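Local coordinates for periplasmic binding protein/LacI transcriptional regulator (Alkaliphilus metalliredigens, PDB 3CTP), which probably regulates transcription as a DNA-binding repressor of the LacI family and binds D-xylulofuranose in its sugar-binding domain, at residues Q77-I82 against L93-T98; T107-L112 against A132-P137; G119-R124 against E295-I300; V139-H144 against Y291-L296. All coordinates share one frame; numbering follows the deposited sequence.

Overall arrangement
Contacts 1, 3 and 4 are buried in the core of the domain, where helices 73-88 and 286-302 pack on one face of the mixed sheet; contact 2 is only partly buried, with helix 102-114 meeting a loop by the other face. Contacts 3 and 4 both use helix 286-302, share Glu295 and Leu296, and have centres about 5 Å apart. Contact 1 meets them through Ile82, which packs on Ile121 and Ile294. Contacts 1 and 2 also reach the second subunit. Across all four pairs of segments the chemistry is apolar, without hydrogen bonds, but in contacts 3 and 4 the strand ends lead into the sugar pocket, where Arg124 and Glu142 grip the ligand.

Contact 1: Q77-I82 against L93-T98; sequences QMASVI and LFLCNT
Ile82 and Leu93 meet methyl to methyl between helix 77-82 and strand 93-97, Ile82 CG2 lying 4.0 Å from Leu93 CD1 as the two side chains cross at about a right angle. In Ile82 the CG1 branch sits beside the backbone N (chi1 -69°), which sets CG2 anti to that nitrogen and aims it at the strand. Leu93 carries CG anti to its own carbonyl carbon, and the same CD1 methyl also lies 4.0 Å from Ala79 O, against the helix backbone. Two residues along the strand, Leu95 CD1 reaches Ala79 CB at 4.2 Å, so the short alanine receives the end of the longer leucine. Helix 77-82 and strand 93-97 run nearly antiparallel (164°). They belong to the beta-alpha-beta unit of strand 62-67, helix 73-88 and strand 92-97. Strand 62-67 lies beside Leu93 and Leu95, Ile82 also touches Ala290 of helix 286-302, and Phe94 stacks on Phe94 of the second subunit.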
loop_
_atom_site.group_PDB
_atom_site.type_symbol
_atom_site.label_atom_id
_atom_site.label_comp_id
_atom_site.label_asym_id
_atom_site.label_seq_id
_atom_site.Cartn_x
_atom_site.Cartn_y
_atom_site.Cartn_z
ATOM N N GLN A 77 -4.718 4.579 2.275
ATOM C CA GLN A 77 -5.071 5.533 3.313
ATOM C C GLN A 77 -6.524 5.938 3.208
ATOM O O GLN A 77 -7.185 6.029 4.173
ATOM C CB GLN A 77 -4.222 6.779 3.214
ATOM C CG GLN A 77 -2.744 6.554 3.555
ATOM C CD GLN A 77 -1.897 7.777 3.343
ATOM O OE1 GLN A 77 -1.212 7.891 2.373
ATOM N NE2 GLN A 77 -1.925 8.655 4.282
ATOM N N MET A 78 -6.988 6.165 1.992
ATOM C CA MET A 78 -8.408 6.479 1.813
ATOM C C MET A 78 -9.274 5.342 2.353
ATOM O O MET A 78 -10.293 5.580 3.033
ATOM C CB MET A 78 -8.736 6.712 0.318
ATOM C CG MET A 78 -8.423 8.112 -0.140
ATOM S SD MET A 78 -9.788 9.291 0.211
ATOM C CE MET A 78 -10.814 8.716 -1.138
ATOM N N ALA A 79 -8.910 4.098 2.059
ATOM C CA ALA A 79 -9.721 2.967 2.531
ATOM C C ALA A 79 -9.722 2.916 4.059
ATOM O O ALA A 79 -10.757 2.595 4.672
ATOM C CB ALA A 79 -9.168 1.664 1.966
ATOM N N SER A 80 -8.573 3.201 4.678
ATOM C CA SER A 80 -8.537 3.186 6.152
ATOM C C SER A 80 -9.473 4.234 6.742
ATOM O O SER A 80 -10.150 3.983 7.740
ATOM C CB SER A 80 -7.114 3.443 6.663
ATOM O OG SER A 80 -6.245 2.351 6.307
ATOM N N VAL A 81 -9.482 5.428 6.158
ATOM C CA VAL A 81 -10.275 6.516 6.738
ATOM C C VAL A 81 -11.759 6.345 6.398
ATOM O O VAL A 81 -12.631 6.593 7.222
ATOM C CB VAL A 81 -9.724 7.883 6.319
ATOM C CG1 VAL A 81 -10.557 8.995 6.931
ATOM C CG2 VAL A 81 -8.246 8.004 6.750
ATOM N N ILE A 82 -12.076 5.903 5.173
ATOM C CA ILE A 82 -13.470 5.582 4.879
ATOM C C ILE A 82 -13.991 4.535 5.871
ATOM O O ILE A 82 -15.125 4.619 6.335
ATOM C CB ILE A 82 -13.608 5.071 3.444
ATOM C CG1 ILE A 82 -13.331 6.225 2.463
ATOM C CG2 ILE A 82 -15.003 4.547 3.203
ATOM C CD1 ILE A 82 -13.268 5.821 0.983
ATOM N N LEU A 93 -16.856 -2.570 6.003
ATOM C CA LEU A 93 -16.519 -2.430 4.580
ATOM C C LEU A 93 -15.931 -3.744 4.025
ATOM O O LEU A 93 -15.168 -4.424 4.710
ATOM C CB LEU A 93 -15.400 -1.410 4.400
ATOM C CG LEU A 93 -15.593 0.079 4.484
ATOM C CD1 LEU A 93 -14.280 0.734 4.043
ATOM C CD2 LEU A 93 -16.715 0.474 3.561
ATOM N N PHE A 94 -16.290 -4.072 2.792
ATOM C CA PHE A 94 -15.557 -5.052 1.984
ATOM C C PHE A 94 -14.763 -4.246 0.970
ATOM O O PHE A 94 -15.344 -3.396 0.281
ATOM C CB PHE A 94 -16.513 -5.949 1.200
ATOM C CG PHE A 94 -17.238 -6.977 2.029
ATOM C CD1 PHE A 94 -16.652 -7.520 3.143
ATOM C CD2 PHE A 94 -18.474 -7.433 1.633
ATOM C CE1 PHE A 94 -17.322 -8.501 3.904
ATOM C CE2 PHE A 94 -19.132 -8.395 2.362
ATOM C CZ PHE A 94 -18.571 -8.914 3.497
ATOM N N LEU A 95 -13.462 -4.480 0.847
ATOM C CA LEU A 95 -12.674 -3.794 -0.181
ATOM C C LEU A 95 -12.537 -4.685 -1.389
ATOM O O LEU A 95 -12.288 -5.885 -1.248
ATOM C CB LEU A 95 -11.262 -3.476 0.300
ATOM C CG LEU A 95 -11.116 -2.832 1.653
ATOM C CD1 LEU A 95 -9.603 -2.489 1.837
ATOM C CD2 LEU A 95 -11.941 -1.579 1.702
ATOM N N CYS A 96 -12.691 -4.095 -2.575
ATOM C CA CYS A 96 -12.650 -4.836 -3.833
ATOM C C CYS A 96 -11.668 -4.154 -4.741
ATOM O O CYS A 96 -11.768 -2.976 -5.037
ATOM C CB CYS A 96 -14.032 -4.814 -4.501
ATOM S SG CYS A 96 -15.327 -5.622 -3.486
ATOM N N ASN A 97 -10.712 -4.942 -5.206
ATOM C CA ASN A 97 -9.635 -4.461 -5.967
ATOM C C ASN A 97 -10.011 -4.422 -7.469
ATOM O O ASN A 97 -10.129 -5.476 -8.074
ATOM C CB ASN A 97 -8.570 -5.544 -5.782
ATOM C CG ASN A 97 -7.366 -5.266 -6.533
ATOM O OD1 ASN A 97 -7.332 -4.301 -7.271
ATOM N ND2 ASN A 97 -6.337 -6.102 -6.368
ATOM N N THR A 98 -10.225 -3.249 -8.072
ATOM C CA THR A 98 -10.661 -3.283 -9.511
ATOM C C THR A 98 -9.519 -3.114 -10.495
ATOM O O THR A 98 -9.687 -3.366 -11.696
ATOM C CB THR A 98 -11.710 -2.220 -9.850
ATOM O OG1 THR A 98 -11.122 -0.934 -9.674
ATOM C CG2 THR A 98 -12.971 -2.379 -8.994
#

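Contact 2: T107-L112 against A132-P137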
loop_
_atom_site.group_PDB
_atom_site.type_symbol
_atom_site.label_atom_id
_atom_site.label_comp_id
_atom_site.label_asym_id
_atom_site.label_seq_id
_atom_site.Cartn_x
_atom_site.Cartn_y
_atom_site.Cartn_z
ATOM N N THR A 107 -17.410 -7.300 -12.580
ATOM C CA THR A 107 -17.515 -8.516 -11.806
ATOM C C THR A 107 -17.814 -8.188 -10.350
ATOM O O THR A 107 -18.688 -8.778 -9.742
ATOM C CB THR A 107 -16.198 -9.298 -11.883
ATOM O OG1 THR A 107 -15.988 -9.733 -13.235
ATOM C CG2 THR A 107 -16.253 -10.511 -10.934
ATOM N N TYR A 108 -17.100 -7.206 -9.799
ATOM C CA TYR A 108 -17.327 -6.863 -8.387
ATOM C C TYR A 108 -18.688 -6.207 -8.167
ATOM O O TYR A 108 -19.311 -6.370 -7.117
ATOM C CB TYR A 108 -16.167 -6.016 -7.801
ATOM C CG TYR A 108 -15.086 -6.965 -7.365
ATOM C CD1 TYR A 108 -15.347 -7.888 -6.364
ATOM C CD2 TYR A 108 -13.868 -6.996 -7.988
ATOM C CE1 TYR A 108 -14.406 -8.835 -5.990
ATOM C CE2 TYR A 108 -12.898 -7.949 -7.621
ATOM C CZ TYR A 108 -13.191 -8.860 -6.620
ATOM O OH TYR A 108 -12.246 -9.814 -6.251
ATOM N N LEU A 109 -19.161 -5.460 -9.156
ATOM C CA LEU A 109 -20.502 -4.891 -9.040
ATOM C C LEU A 109 -21.506 -6.033 -8.922
ATOM O O LEU A 109 -22.432 -5.986 -8.107
ATOM C CB LEU A 109 -20.806 -4.011 -10.256
ATOM C CG LEU A 109 -22.141 -3.268 -10.328
ATOM C CD1 LEU A 109 -22.305 -2.309 -9.157
ATOM C CD2 LEU A 109 -22.241 -2.534 -11.657
ATOM N N GLU A 110 -21.323 -7.077 -9.724
ATOM C CA GLU A 110 -22.263 -8.209 -9.700
ATOM C C GLU A 110 -22.161 -8.972 -8.370
ATOM O O GLU A 110 -23.160 -9.408 -7.795
ATOM C CB GLU A 110 -22.000 -9.155 -10.877
ATOM C CG GLU A 110 -22.266 -8.521 -12.236
ATOM C CD GLU A 110 -22.086 -9.505 -13.385
ATOM O OE1 GLU A 110 -21.745 -10.680 -13.119
ATOM O OE2 GLU A 110 -22.293 -9.101 -14.554
ATOM N N VAL A 111 -20.932 -9.154 -7.904
ATOM C CA VAL A 111 -20.708 -9.883 -6.664
ATOM C C VAL A 111 -21.255 -9.082 -5.468
ATOM O O VAL A 111 -21.927 -9.637 -4.589
ATOM C CB VAL A 111 -19.224 -10.181 -6.481
ATOM C CG1 VAL A 111 -18.984 -10.803 -5.126
ATOM C CG2 VAL A 111 -18.739 -11.110 -7.601
ATOM N N LEU A 112 -20.989 -7.779 -5.425
ATOM C CA LEU A 112 -21.537 -6.957 -4.338
ATOM C C LEU A 112 -23.065 -6.969 -4.335
ATOM O O LEU A 112 -23.695 -7.056 -3.281
ATOM C CB LEU A 112 -21.010 -5.520 -4.458
ATOM C CG LEU A 112 -19.514 -5.414 -4.142
ATOM C CD1 LEU A 112 -18.913 -4.084 -4.604
ATOM C CD2 LEU A 112 -19.286 -5.637 -2.612
ATOM N N ALA A 132 -26.824 1.242 -14.360
ATOM C CA ALA A 132 -28.141 1.810 -14.641
ATOM C C ALA A 132 -29.284 1.033 -13.996
ATOM O O ALA A 132 -30.307 1.609 -13.618
ATOM C CB ALA A 132 -28.355 1.914 -16.155
ATOM N N ASN A 133 -29.116 -0.274 -13.873
ATOM C CA ASN A 133 -30.182 -1.110 -13.351
ATOM C C ASN A 133 -29.951 -1.531 -11.905
ATOM O O ASN A 133 -30.903 -1.778 -11.162
ATOM C CB ASN A 133 -30.362 -2.330 -14.254
ATOM C CG ASN A 133 -29.128 -2.618 -15.086
ATOM O OD1 ASN A 133 -29.229 -2.975 -16.264
ATOM N ND2 ASN A 133 -27.947 -2.439 -14.485
ATOM N N ILE A 134 -28.687 -1.608 -11.502
ATOM C CA ILE A 134 -28.396 -2.043 -10.149
ATOM C C ILE A 134 -29.315 -1.242 -9.247
ATOM O O ILE A 134 -29.599 -0.078 -9.520
ATOM C CB ILE A 134 -26.911 -1.871 -9.783
ATOM C CG1 ILE A 134 -26.657 -0.529 -9.103
ATOM C CG2 ILE A 134 -26.036 -2.028 -11.021
ATOM C CD1 ILE A 134 -25.241 -0.408 -8.565
ATOM N N ASP A 135 -29.831 -1.882 -8.207
ATOM C CA ASP A 135 -30.803 -1.244 -7.341
ATOM C C ASP A 135 -30.210 -1.112 -5.947
ATOM O O ASP A 135 -30.828 -1.478 -4.950
ATOM C CB ASP A 135 -32.080 -2.082 -7.289
ATOM C CG ASP A 135 -33.245 -1.319 -6.718
ATOM O OD1 ASP A 135 -34.228 -1.097 -7.456
ATOM O OD2 ASP A 135 -33.170 -0.929 -5.534
ATOM N N ILE A 136 -28.990 -0.601 -5.895
ATOM C CA ILE A 136 -28.256 -0.472 -4.650
ATOM C C ILE A 136 -27.667 0.925 -4.689
ATOM O O ILE A 136 -27.234 1.373 -5.752
ATOM C CB ILE A 136 -27.110 -1.498 -4.574
ATOM C CG1 ILE A 136 -27.662 -2.916 -4.390
ATOM C CG2 ILE A 136 -26.184 -1.187 -3.416
ATOM C CD1 ILE A 136 -26.571 -3.974 -4.240
ATOM N N PRO A 137 -27.666 1.630 -3.553
ATOM C CA PRO A 137 -27.095 2.984 -3.524
ATOM C C PRO A 137 -25.622 2.992 -3.911
ATOM O O PRO A 137 -24.855 2.127 -3.455
ATOM C CB PRO A 137 -27.233 3.393 -2.049
ATOM C CG PRO A 137 -28.491 2.608 -1.591
ATOM C CD PRO A 137 -28.392 1.287 -2.310
#
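Leu109 and Ile134 join helix 102-114 to the loop ahead of strand 138-141, at the margin of the alpha/beta domain that LacI-family regulators share with periplasmic binding proteins. The apolar part is a leucine and an isoleucine crossing at about a right angle. Leu109 has CG anti to the backbone N (chi1 -178°), which carries its branches out to the loop although its CB is not aimed there. CG2 of Ile134 sits by this fork, 3.9 Å from Leu109 CD2 and 4.1 Å from Leu109 CG. Leu109 was modelled in two conformers, so the fine detail of this fit, including the short approach of its CD1 to Ile134 CD1, is doubtful. Ile134 is itself turned well off a staggered position (chi1 93°).

Contact between side chain and backbone is looser: Leu112, a turn further along the helix, offers its carbonyl O to the CD1 end of Ile136. No hydrogen bond spans the two segments. Polar bonds lie within the helix, from Leu112 N to Tyr108 O (2.8 Å), and at the dimer interface, where Tyr108 OH bonds Glu83 OE2 and Leu93 N of the second subunit. Ile120 of strand 119-123 lies under both Leu109 and Leu112. At the loop's sheet end, Ile136 CG2 rests against Gly119 CA.

Contact 3: G119-R124 against E295-I300. With XLF (beta-D-xylulofuranose), chain C.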
loop_
_atom_site.group_PDB
_atom_site.type_symbol
_atom_site.label_atom_id
_atom_site.label_comp_id
_atom_site.label_asym_id
_atom_site.label_seq_id
_atom_site.Cartn_x
_atom_site.Cartn_y
_atom_site.Cartn_z
ATOM N N GLY A 119 -24.613 -0.528 0.268
ATOM C CA GLY A 119 -24.232 0.550 -0.646
ATOM C C GLY A 119 -22.857 0.257 -1.226
ATOM O O GLY A 119 -22.154 -0.606 -0.730
ATOM N N ILE A 120 -22.515 0.967 -2.298
ATOM C CA ILE A 120 -21.245 0.772 -2.990
ATOM C C ILE A 120 -20.584 2.128 -3.218
ATOM O O ILE A 120 -21.266 3.109 -3.577
ATOM C CB ILE A 120 -21.493 0.110 -4.358
ATOM C CG1 ILE A 120 -22.036 -1.314 -4.133
ATOM C CG2 ILE A 120 -20.212 0.102 -5.223
ATOM C CD1 ILE A 120 -22.422 -2.041 -5.471
ATOM N N ILE A 121 -19.276 2.184 -2.987
ATOM C CA ILE A 121 -18.458 3.361 -3.307
ATOM C C ILE A 121 -17.599 2.946 -4.488
ATOM O O ILE A 121 -16.763 2.067 -4.358
ATOM C CB ILE A 121 -17.547 3.765 -2.113
ATOM C CG1 ILE A 121 -18.411 4.117 -0.902
ATOM C CG2 ILE A 121 -16.626 4.952 -2.521
ATOM C CD1 ILE A 121 -17.615 4.067 0.460
ATOM N N ALA A 122 -17.761 3.642 -5.618
ATOM C CA ALA A 122 -17.134 3.276 -6.891
ATOM C C ALA A 122 -16.010 4.244 -7.273
ATOM O O ALA A 122 -16.262 5.374 -7.725
ATOM C CB ALA A 122 -18.213 3.258 -7.986
ATOM N N SER A 123 -14.764 3.802 -7.109
ATOM C CA SER A 123 -13.616 4.690 -7.311
ATOM C C SER A 123 -13.082 4.609 -8.737
ATOM O O SER A 123 -12.872 3.505 -9.284
ATOM C CB SER A 123 -12.474 4.414 -6.289
ATOM O OG SER A 123 -12.960 4.520 -4.968
ATOM N N ARG A 124 -12.851 5.775 -9.340
ATOM C CA ARG A 124 -12.197 5.812 -10.632
ATOM C C ARG A 124 -12.877 4.834 -11.610
ATOM O O ARG A 124 -12.221 4.098 -12.382
ATOM C CB ARG A 124 -10.686 5.550 -10.475
ATOM C CG ARG A 124 -9.857 6.263 -11.511
ATOM C CD ARG A 124 -8.476 6.604 -10.958
ATOM N NE ARG A 124 -7.641 5.402 -10.796
ATOM C CZ ARG A 124 -6.443 5.434 -10.210
ATOM N NH1 ARG A 124 -5.710 4.327 -10.119
ATOM N NH2 ARG A 124 -5.967 6.599 -9.744
ATOM N N GLU A 295 -21.076 10.291 4.347
ATOM C CA GLU A 295 -22.272 11.075 4.642
ATOM C C GLU A 295 -23.265 10.975 3.514
ATOM O O GLU A 295 -24.454 10.773 3.750
ATOM C CB GLU A 295 -21.927 12.552 4.830
ATOM C CG GLU A 295 -21.374 12.920 6.194
ATOM C CD GLU A 295 -22.301 12.572 7.343
ATOM O OE1 GLU A 295 -23.464 13.061 7.384
ATOM O OE2 GLU A 295 -21.853 11.822 8.207
ATOM N N LEU A 296 -22.790 11.119 2.281
ATOM C CA LEU A 296 -23.704 11.138 1.132
ATOM C C LEU A 296 -24.239 9.733 0.850
ATOM O O LEU A 296 -25.426 9.556 0.546
ATOM C CB LEU A 296 -22.998 11.695 -0.099
ATOM C CG LEU A 296 -22.584 13.151 0.039
ATOM C CD1 LEU A 296 -21.722 13.589 -1.148
ATOM C CD2 LEU A 296 -23.853 14.046 0.130
ATOM N N LEU A 297 -23.380 8.721 0.929
ATOM C CA LEU A 297 -23.889 7.366 0.689
ATOM C C LEU A 297 -24.987 7.022 1.700
ATOM O O LEU A 297 -26.016 6.420 1.348
ATOM C CB LEU A 297 -22.729 6.335 0.754
ATOM C CG LEU A 297 -23.143 4.894 0.440
ATOM C CD1 LEU A 297 -23.679 4.793 -0.979
ATOM C CD2 LEU A 297 -21.934 3.957 0.655
ATOM N N ILE A 298 -24.803 7.418 2.953
ATOM C CA ILE A 298 -25.813 7.113 3.964
ATOM C C ILE A 298 -27.134 7.859 3.668
ATOM O O ILE A 298 -28.230 7.334 3.894
ATOM C CB ILE A 298 -25.310 7.465 5.362
ATOM C CG1 ILE A 298 -24.247 6.480 5.839
ATOM C CG2 ILE A 298 -26.480 7.564 6.359
ATOM C CD1 ILE A 298 -24.668 5.073 5.764
ATOM N N LYS A 299 -27.038 9.075 3.139
ATOM C CA LYS A 299 -28.284 9.758 2.702
ATOM C C LYS A 299 -29.025 8.954 1.651
ATOM O O LYS A 299 -30.266 8.798 1.720
ATOM C CB LYS A 299 -27.990 11.162 2.137
ATOM C CG LYS A 299 -27.609 12.155 3.176
ATOM C CD LYS A 299 -27.499 13.544 2.536
ATOM C CE LYS A 299 -26.640 14.444 3.378
ATOM N NZ LYS A 299 -27.326 14.760 4.639
ATOM N N ILE A 300 -28.296 8.449 0.663
ATOM C CA ILE A 300 -28.926 7.671 -0.389
ATOM C C ILE A 300 -29.500 6.387 0.226
ATOM O O ILE A 300 -30.635 6.012 -0.060
ATOM C CB ILE A 300 -27.978 7.320 -1.562
ATOM C CG1 ILE A 300 -27.329 8.569 -2.186
ATOM C CG2 ILE A 300 -28.722 6.528 -2.648
ATOM C CD1 ILE A 300 -28.327 9.518 -2.791
HETATM O O4 XLF C . -6.877 9.326 -10.063
HETATM C C4 XLF C . -5.904 10.095 -9.352
HETATM C C5 XLF C . -4.530 9.613 -9.794
HETATM O O5 XLF C . -3.991 8.884 -8.686
HETATM C C3 XLF C . -5.954 9.787 -7.865
HETATM O O3 XLF C . -6.510 10.877 -7.116
HETATM C C2 XLF C . -4.498 9.582 -7.551
HETATM O O2 XLF C . -3.814 10.846 -7.431
HETATM C C1 XLF C . -4.277 8.732 -6.316
HETATM O O1 XLF C . -2.872 8.482 -6.160
#
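Leu297 of helix 286-302 lies on strand 119-123, an inner strand of the mixed sheet in this periplasmic-binding-protein-like fold. From CB, which points to the strand, the chain puts CG anti to the backbone N (chi1 -177°) and then forks. Leu297 CD1 comes 3.9 Å from Ile120 O, and Leu297 CD2 touches Ile121 CG1 at 3.9 Å while approaching Gly119 C at 4.3 Å. With no side chain on Gly119, the fork settles close to the strand backbone. Ile63 and Val139 of the adjacent strands flank it.

Just past the strand, Arg124 enters the sugar pocket, its chain bent at chi3 (71°). The sugar O4 lies in the guanidinium plane at its edge, 2.9 Å from Arg124 NH2 along a fairly straight bond (158°); O5 accepts only a weak one from the same nitrogen. A methionine in place of Arg124 would probably leave O4 without this donor and take a cation from Asp100 and Asp213. Both aspartates form salt bridges to Arg124 NH1 through OD2.

Contact 4: V139-H144 against Y291-L296; sequences VAFENH and YTIIEL. With XLF (beta-D-xylulofuranose), chain C.
Val139 holds CG1 beside its backbone N (chi1 -61°) and CG2 between that nitrogen and the carbonyl carbon, while Ile293 turns CG2 anti to its own N; Val139 CG2 and Ile293 CG2 thereby meet at 3.9 Å. The pair packs helix 286-302 on strand 138-141 of the mixed sheet in the periplasmic-binding-protein-like fold, the segments running nearly antiparallel. On one flank Val139 CG1 reaches Leu296 CB at 4.4 Å. On the other, Ile293 CD1 approaches Phe141 CD1, also at 4.4 Å, obliquely to the ring.

Beyond Phe141 the strand ends in a classic gamma turn centred on Glu142 (phi 76°, psi -67°). The turn folds Glu142 back, its CG over the centre of the Phe141 ring, 3.6 Å above the plane. From there the extended chain delivers the carboxylate to the sugar, and each oxygen takes one hydroxyl: O3 of the ligand donates to Glu142 OE1 at 2.5 Å and O4 to Glu142 OE2 at 2.7 Å. An alanine in place of Glu142 would probably leave O3 and O4 without these acceptors and remove the CG packing on the ring. The turn itself is closed by Asn143 N bonding Phe141 O at 3.0 Å.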
loop_
_atom_site.group_PDB
_atom_site.type_symbol
_atom_site.label_atom_id
_atom_site.label_comp_id
_atom_site.label_asym_id
_atom_site.label_seq_id
_atom_site.Cartn_x
_atom_site.Cartn_y
_atom_site.Cartn_z
ATOM N N VAL A 139 -22.233 5.849 -4.611
ATOM C CA VAL A 139 -21.586 7.145 -4.819
ATOM C C VAL A 139 -20.238 6.894 -5.496
ATOM O O VAL A 139 -19.689 5.788 -5.390
ATOM C CB VAL A 139 -21.380 7.960 -3.544
ATOM C CG1 VAL A 139 -22.739 8.262 -2.908
ATOM C CG2 VAL A 139 -20.467 7.229 -2.531
ATOM N N ALA A 140 -19.734 7.892 -6.225
ATOM C CA ALA A 140 -18.517 7.683 -7.040
ATOM C C ALA A 140 -17.415 8.583 -6.552
ATOM O O ALA A 140 -17.672 9.727 -6.181
ATOM C CB ALA A 140 -18.800 8.027 -8.499
ATOM N N PHE A 141 -16.188 8.062 -6.528
ATOM C CA PHE A 141 -14.992 8.910 -6.328
ATOM C C PHE A 141 -14.306 9.218 -7.682
ATOM O O PHE A 141 -13.961 8.283 -8.426
ATOM C CB PHE A 141 -14.019 8.233 -5.327
ATOM C CG PHE A 141 -12.715 8.988 -5.126
ATOM C CD1 PHE A 141 -12.706 10.249 -4.541
ATOM C CD2 PHE A 141 -11.506 8.426 -5.521
ATOM C CE1 PHE A 141 -11.482 10.935 -4.353
ATOM C CE2 PHE A 141 -10.289 9.109 -5.341
ATOM C CZ PHE A 141 -10.289 10.351 -4.763
ATOM N N GLU A 142 -14.185 10.514 -8.006
ATOM C CA GLU A 142 -13.517 11.033 -9.222
ATOM C C GLU A 142 -14.245 10.915 -10.536
ATOM O O GLU A 142 -14.540 11.935 -11.180
ATOM C CB GLU A 142 -12.103 10.477 -9.379
ATOM C CG GLU A 142 -11.213 11.044 -8.273
ATOM C CD GLU A 142 -9.740 10.678 -8.422
ATOM O OE1 GLU A 142 -8.918 11.283 -7.687
ATOM O OE2 GLU A 142 -9.413 9.803 -9.259
ATOM N N ASN A 143 -14.445 9.684 -11.009
ATOM C CA ASN A 143 -14.994 9.543 -12.346
ATOM C C ASN A 143 -16.509 9.532 -12.279
ATOM O O ASN A 143 -17.101 8.842 -11.440
ATOM C CB ASN A 143 -14.527 8.228 -12.983
ATOM C CG ASN A 143 -13.110 8.289 -13.505
ATOM O OD1 ASN A 143 -12.408 9.288 -13.368
ATOM N ND2 ASN A 143 -12.675 7.186 -14.126
ATOM N N HIS A 144 -17.118 10.280 -13.188
ATOM C CA HIS A 144 -18.575 10.349 -13.277
ATOM C C HIS A 144 -19.101 9.069 -13.892
ATOM O O HIS A 144 -18.575 8.594 -14.892
ATOM C CB HIS A 144 -18.962 11.547 -14.146
ATOM C CG HIS A 144 -18.695 12.858 -13.478
ATOM N ND1 HIS A 144 -17.453 13.457 -13.477
ATOM C CD2 HIS A 144 -19.502 13.665 -12.743
ATOM C CE1 HIS A 144 -17.502 14.576 -12.770
ATOM N NE2 HIS A 144 -18.733 14.724 -12.314
ATOM N N TYR A 291 -15.210 11.502 4.895
ATOM C CA TYR A 291 -16.398 11.955 5.590
ATOM C C TYR A 291 -17.544 12.184 4.613
ATOM O O TYR A 291 -18.688 11.730 4.830
ATOM C CB TYR A 291 -16.099 13.260 6.362
ATOM C CG TYR A 291 -17.338 13.951 6.898
ATOM C CD1 TYR A 291 -17.897 13.564 8.091
ATOM C CD2 TYR A 291 -17.941 14.982 6.189
ATOM C CE1 TYR A 291 -19.051 14.179 8.579
ATOM C CE2 TYR A 291 -19.088 15.621 6.681
ATOM C CZ TYR A 291 -19.623 15.205 7.875
ATOM O OH TYR A 291 -20.749 15.830 8.375
ATOM N N THR A 292 -17.242 12.887 3.533
ATOM C CA THR A 292 -18.261 13.297 2.570
ATOM C C THR A 292 -18.842 12.087 1.844
ATOM O O THR A 292 -20.039 11.973 1.669
ATOM C CB THR A 292 -17.648 14.313 1.597
ATOM O OG1 THR A 292 -17.272 15.466 2.368
ATOM C CG2 THR A 292 -18.647 14.732 0.495
ATOM N N ILE A 293 -17.963 11.174 1.422
ATOM C CA ILE A 293 -18.413 9.999 0.698
ATOM C C ILE A 293 -19.389 9.213 1.574
ATOM O O ILE A 293 -20.467 8.791 1.119
ATOM C CB ILE A 293 -17.189 9.128 0.353
ATOM C CG1 ILE A 293 -16.344 9.788 -0.746
ATOM C CG2 ILE A 293 -17.592 7.705 0.011
ATOM C CD1 ILE A 293 -14.951 9.138 -0.957
ATOM N N ILE A 294 -19.022 9.015 2.847
ATOM C CA ILE A 294 -19.889 8.234 3.724
ATOM C C ILE A 294 -21.182 9.000 4.062
ATOM O O ILE A 294 -22.276 8.431 4.062
ATOM C CB ILE A 294 -19.122 7.838 4.978
ATOM C CG1 ILE A 294 -18.090 6.775 4.608
ATOM C CG2 ILE A 294 -20.087 7.343 6.065
ATOM C CD1 ILE A 294 -18.687 5.465 4.099
ATOM N N GLU A 295 -21.076 10.291 4.347
ATOM C CA GLU A 295 -22.272 11.075 4.642
ATOM C C GLU A 295 -23.265 10.975 3.514
ATOM O O GLU A 295 -24.454 10.773 3.750
ATOM C CB GLU A 295 -21.927 12.552 4.830
ATOM C CG GLU A 295 -21.374 12.920 6.194
ATOM C CD GLU A 295 -22.301 12.572 7.343
ATOM O OE1 GLU A 295 -23.464 13.061 7.384
ATOM O OE2 GLU A 295 -21.853 11.822 8.207
ATOM N N LEU A 296 -22.790 11.119 2.281
ATOM C CA LEU A 296 -23.704 11.138 1.132
ATOM C C LEU A 296 -24.239 9.733 0.850
ATOM O O LEU A 296 -25.426 9.556 0.546
ATOM C CB LEU A 296 -22.998 11.695 -0.099
ATOM C CG LEU A 296 -22.584 13.151 0.039
ATOM C CD1 LEU A 296 -21.722 13.589 -1.148
ATOM C CD2 LEU A 296 -23.853 14.046 0.130
HETATM O O4 XLF C . -6.877 9.326 -10.063
HETATM C C4 XLF C . -5.904 10.095 -9.352
HETATM C C5 XLF C . -4.530 9.613 -9.794
HETATM O O5 XLF C . -3.991 8.884 -8.686
HETATM C C3 XLF C . -5.954 9.787 -7.865
HETATM O O3 XLF C . -6.510 10.877 -7.116
HETATM C C2 XLF C . -4.498 9.582 -7.551
HETATM O O2 XLF C . -3.814 10.846 -7.431
HETATM C C1 XLF C . -4.277 8.732 -6.316
HETATM O O1 XLF C . -2.872 8.482 -6.160
#